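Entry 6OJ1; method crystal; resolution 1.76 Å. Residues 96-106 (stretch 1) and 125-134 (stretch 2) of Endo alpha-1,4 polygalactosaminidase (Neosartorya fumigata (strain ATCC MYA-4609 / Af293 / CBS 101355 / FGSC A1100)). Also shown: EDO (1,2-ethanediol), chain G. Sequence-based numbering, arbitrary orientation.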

# COMPACT_ATOMS: atom_id res chain seq x y z
N PRO A 96 11.18 -1.60 14.61
CA PRO A 96 11.49 -2.14 15.94
C PRO A 96 11.51 -3.66 15.99
O PRO A 96 12.02 -4.21 16.98
CB PRO A 96 10.38 -1.56 16.83
CG PRO A 96 9.31 -1.10 15.89
CD PRO A 96 10.01 -0.70 14.62
N ASP A 97 11.00 -4.34 14.96
CA ASP A 97 11.07 -5.79 14.88
C ASP A 97 12.11 -6.26 13.88
O ASP A 97 12.08 -7.43 13.46
CB ASP A 97 9.70 -6.39 14.53
CG ASP A 97 9.17 -5.96 13.15
OD1 ASP A 97 9.82 -5.15 12.45
OD2 ASP A 97 8.09 -6.44 12.75
N LYS A 98 13.07 -5.39 13.51
CA LYS A 98 14.02 -5.79 12.47
C LYS A 98 14.86 -6.99 12.90
O LYS A 98 15.30 -7.77 12.05
CB LYS A 98 14.94 -4.63 12.10
CG LYS A 98 15.73 -4.10 13.27
CD LYS A 98 17.18 -3.89 12.91
CE LYS A 98 17.83 -2.84 13.81
NZ LYS A 98 17.99 -3.28 15.22
N ASP A 99 15.09 -7.15 14.21
CA ASP A 99 15.95 -8.23 14.67
C ASP A 99 15.28 -9.60 14.60
O ASP A 99 15.96 -10.61 14.82
CB ASP A 99 16.43 -7.96 16.08
CG ASP A 99 17.34 -6.74 16.15
OD1 ASP A 99 18.34 -6.69 15.41
OD2 ASP A 99 17.03 -5.82 16.92
N LYS A 100 13.99 -9.66 14.28
CA LYS A 100 13.35 -10.96 14.08
C LYS A 100 13.82 -11.63 12.80
O LYS A 100 13.75 -12.87 12.70
CB LYS A 100 11.83 -10.80 14.02
CG LYS A 100 11.20 -10.31 15.34
CD LYS A 100 9.69 -10.10 15.16
CE LYS A 100 9.00 -9.75 16.48
NZ LYS A 100 7.52 -9.54 16.28
N PHE A 101 14.24 -10.85 11.81
CA PHE A 101 14.61 -11.41 10.51
C PHE A 101 15.94 -12.15 10.58
O PHE A 101 16.88 -11.71 11.25
CB PHE A 101 14.70 -10.30 9.46
CG PHE A 101 13.38 -9.65 9.16
CD1 PHE A 101 12.91 -8.60 9.93
CD2 PHE A 101 12.62 -10.09 8.08
CE1 PHE A 101 11.69 -8.00 9.64
CE2 PHE A 101 11.40 -9.50 7.78
CZ PHE A 101 10.93 -8.46 8.56
N LYS A 102 16.01 -13.28 9.88
CA LYS A 102 17.23 -14.06 9.82
C LYS A 102 18.03 -13.68 8.58
O LYS A 102 17.48 -13.17 7.60
CB LYS A 102 16.93 -15.57 9.79
CG LYS A 102 16.20 -16.09 11.04
CD LYS A 102 15.78 -17.55 10.80
CE LYS A 102 15.12 -18.17 12.03
NZ LYS A 102 14.87 -19.63 11.80
N ASP A 103 19.34 -13.98 8.62
CA ASP A 103 20.18 -13.73 7.46
C ASP A 103 19.62 -14.40 6.22
O ASP A 103 19.61 -13.81 5.13
CB ASP A 103 21.62 -14.19 7.73
CG ASP A 103 21.74 -15.70 7.98
OD1 ASP A 103 20.72 -16.35 8.30
OD2 ASP A 103 22.87 -16.24 7.86
N SER A 104 19.08 -15.61 6.37
CA SER A 104 18.52 -16.35 5.24
C SER A 104 17.21 -15.78 4.74
O SER A 104 16.75 -16.18 3.66
CB SER A 104 18.34 -17.83 5.63
OG SER A 104 17.61 -17.93 6.84
N ASP A 105 16.59 -14.84 5.45
CA ASP A 105 15.39 -14.19 4.95
C ASP A 105 15.69 -13.09 3.93
O ASP A 105 14.77 -12.65 3.24
CB ASP A 105 14.57 -13.56 6.09
CG ASP A 105 14.00 -14.59 7.04
OD1 ASP A 105 13.67 -15.70 6.58
OD2 ASP A 105 13.89 -14.28 8.25
N LEU A 106 16.94 -12.66 3.82
CA LEU A 106 17.26 -11.41 3.14
C LEU A 106 17.87 -11.67 1.77
O LEU A 106 18.76 -12.51 1.63
CB LEU A 106 18.24 -10.57 3.97
CG LEU A 106 17.86 -10.21 5.41
CD1 LEU A 106 18.78 -9.11 5.96
CD2 LEU A 106 16.41 -9.79 5.52
N ASN A 125 9.65 -17.87 8.53
CA ASN A 125 9.99 -16.82 9.49
C ASN A 125 9.47 -15.46 9.04
O ASN A 125 8.94 -14.69 9.85
CB ASN A 125 11.50 -16.77 9.70
CG ASN A 125 11.90 -15.89 10.89
OD1 ASN A 125 11.45 -16.11 12.02
ND2 ASN A 125 12.74 -14.90 10.64
N VAL A 126 9.62 -15.15 7.75
CA VAL A 126 9.07 -13.91 7.21
C VAL A 126 7.55 -13.90 7.38
O VAL A 126 6.96 -12.90 7.82
CB VAL A 126 9.47 -13.75 5.73
CG1 VAL A 126 8.66 -12.60 5.07
CG2 VAL A 126 10.97 -13.43 5.64
N ARG A 127 6.90 -15.01 7.04
CA ARG A 127 5.45 -15.06 7.16
C ARG A 127 5.00 -14.88 8.61
O ARG A 127 4.02 -14.17 8.87
CB ARG A 127 4.95 -16.37 6.55
CG ARG A 127 5.11 -16.32 5.04
CD ARG A 127 4.44 -17.48 4.37
NE ARG A 127 4.42 -17.32 2.92
CZ ARG A 127 3.52 -17.91 2.14
NH1 ARG A 127 2.57 -18.66 2.69
NH2 ARG A 127 3.55 -17.74 0.82
N GLN A 128 5.74 -15.45 9.57
CA GLN A 128 5.36 -15.26 10.97
C GLN A 128 5.57 -13.82 11.41
O GLN A 128 4.77 -13.29 12.19
CB GLN A 128 6.14 -16.21 11.88
CG GLN A 128 5.69 -16.15 13.35
CD GLN A 128 4.21 -16.46 13.55
OE1 GLN A 128 3.74 -17.54 13.19
NE2 GLN A 128 3.47 -15.51 14.13
N ILE A 129 6.63 -13.16 10.94
CA ILE A 129 6.82 -11.74 11.26
C ILE A 129 5.65 -10.93 10.71
O ILE A 129 5.14 -10.02 11.39
CB ILE A 129 8.17 -11.23 10.71
CG1 ILE A 129 9.33 -11.89 11.45
CG2 ILE A 129 8.26 -9.67 10.81
CD1 ILE A 129 10.67 -11.72 10.72
N MET A 130 5.20 -11.24 9.49
CA MET A 130 4.07 -10.50 8.94
C MET A 130 2.79 -10.77 9.72
O MET A 130 1.95 -9.87 9.85
CB MET A 130 3.87 -10.82 7.46
CG MET A 130 5.09 -10.43 6.61
SD MET A 130 5.72 -8.77 6.99
CE MET A 130 7.45 -8.92 6.48
N LEU A 131 2.61 -11.99 10.24
CA LEU A 131 1.48 -12.24 11.13
C LEU A 131 1.59 -11.41 12.39
O LEU A 131 0.58 -10.89 12.88
CB LEU A 131 1.38 -13.72 11.49
CG LEU A 131 1.03 -14.68 10.36
CD1 LEU A 131 1.02 -16.09 10.91
CD2 LEU A 131 -0.33 -14.32 9.77
N ASP A 132 2.80 -11.29 12.95
CA ASP A 132 2.99 -10.42 14.12
C ASP A 132 2.63 -8.97 13.79
O ASP A 132 2.04 -8.26 14.62
CB ASP A 132 4.44 -10.48 14.61
CG ASP A 132 4.84 -11.84 15.18
OD1 ASP A 132 3.98 -12.72 15.36
OD2 ASP A 132 6.06 -12.01 15.42
N ARG A 133 3.00 -8.50 12.59
CA ARG A 133 2.68 -7.13 12.20
C ARG A 133 1.19 -6.95 12.00
O ARG A 133 0.63 -5.91 12.35
CB ARG A 133 3.46 -6.74 10.94
CG ARG A 133 4.97 -6.51 11.20
CD ARG A 133 5.76 -6.26 9.91
NE ARG A 133 7.17 -5.98 10.20
CZ ARG A 133 8.05 -5.55 9.30
NH1 ARG A 133 7.69 -5.37 8.03
NH2 ARG A 133 9.30 -5.30 9.67
N LEU A 134 0.51 -7.98 11.44
CA LEU A 134 -0.95 -7.91 11.32
C LEU A 134 -1.62 -7.91 12.69
O LEU A 134 -2.65 -7.23 12.87
CB LEU A 134 -1.47 -9.09 10.48
CG LEU A 134 -1.07 -9.01 8.99
CD1 LEU A 134 -1.49 -10.32 8.28
CD2 LEU A 134 -1.65 -7.80 8.27
C1 EDO G . 5.65 -6.38 16.37
O1 EDO G . 6.84 -5.61 16.53
C2 EDO G . 5.52 -6.76 14.91
O2 EDO G . 6.58 -7.66 14.55
O HOH W 1 12.86 -14.77 14.34

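An irregular segment with two short 3-10 turns lies along one side of an α-helix, joined to it by a small apolar centre, two salt bridges and an asparagine that ties down the loop. Residues 125-134 are helical throughout, with regular i to i+4 backbone bonds. In the other stretch, 98-100 and 103-105 form the 3-10 turns. The backbones come nearest at D105 and V126, whose CA atoms are 6.7 Å apart. Together the two surfaces bury 522 Å².

F101 and I129 form the apolar centre. I129 CD1 sits over one face of the F101 ring, 3.6 Å from its centroid and almost on the ring normal, a CH-pi contact. At the ring edge, F101 CZ is 4.1 Å from M130 CE. The K100 chain adds to this packing, with its CB 3.6 Å from I129 CD1.

D97 and R133 pair side-on, the carboxylate facing the NE and NH2 side of the guanidinium. R133 NE donates to D97 OD2 at 2.7 Å, and R133 NH2 donates to D97 OD1 at 2.8 Å. The angles are 178° and 161°, so charge attraction is joined by two well-aligned hydrogen bonds. The F101 ring edge lies against a face of this guanidinium, with F101 CE1 3.6 Å from R133 NH2.

K100 extends fully, and its NZ reaches D132 OD2 at 3.0 Å in the second salt bridge. D132 OD1 accepts from Q128 NE2 at 3.1 Å, within the helix. A bound ethanediol, probably from the crystallisation liquor, bridges nearby: K100 NZ donates to its O2 at 2.7 Å, and O2 donates to D97 OD2 at 2.6 Å.

At the other end, N125 ND2 spends one hydrogen on D105 OD2 at 2.7 Å and the other on K100 O at 3.1 Å. One helix residue thus holds a carboxylate and a backbone carbonyl of the loop. D105 OD2 also accepts from K102 N at 2.9 Å, which braces the turn. A water donates to both K100 O and N125 OD1.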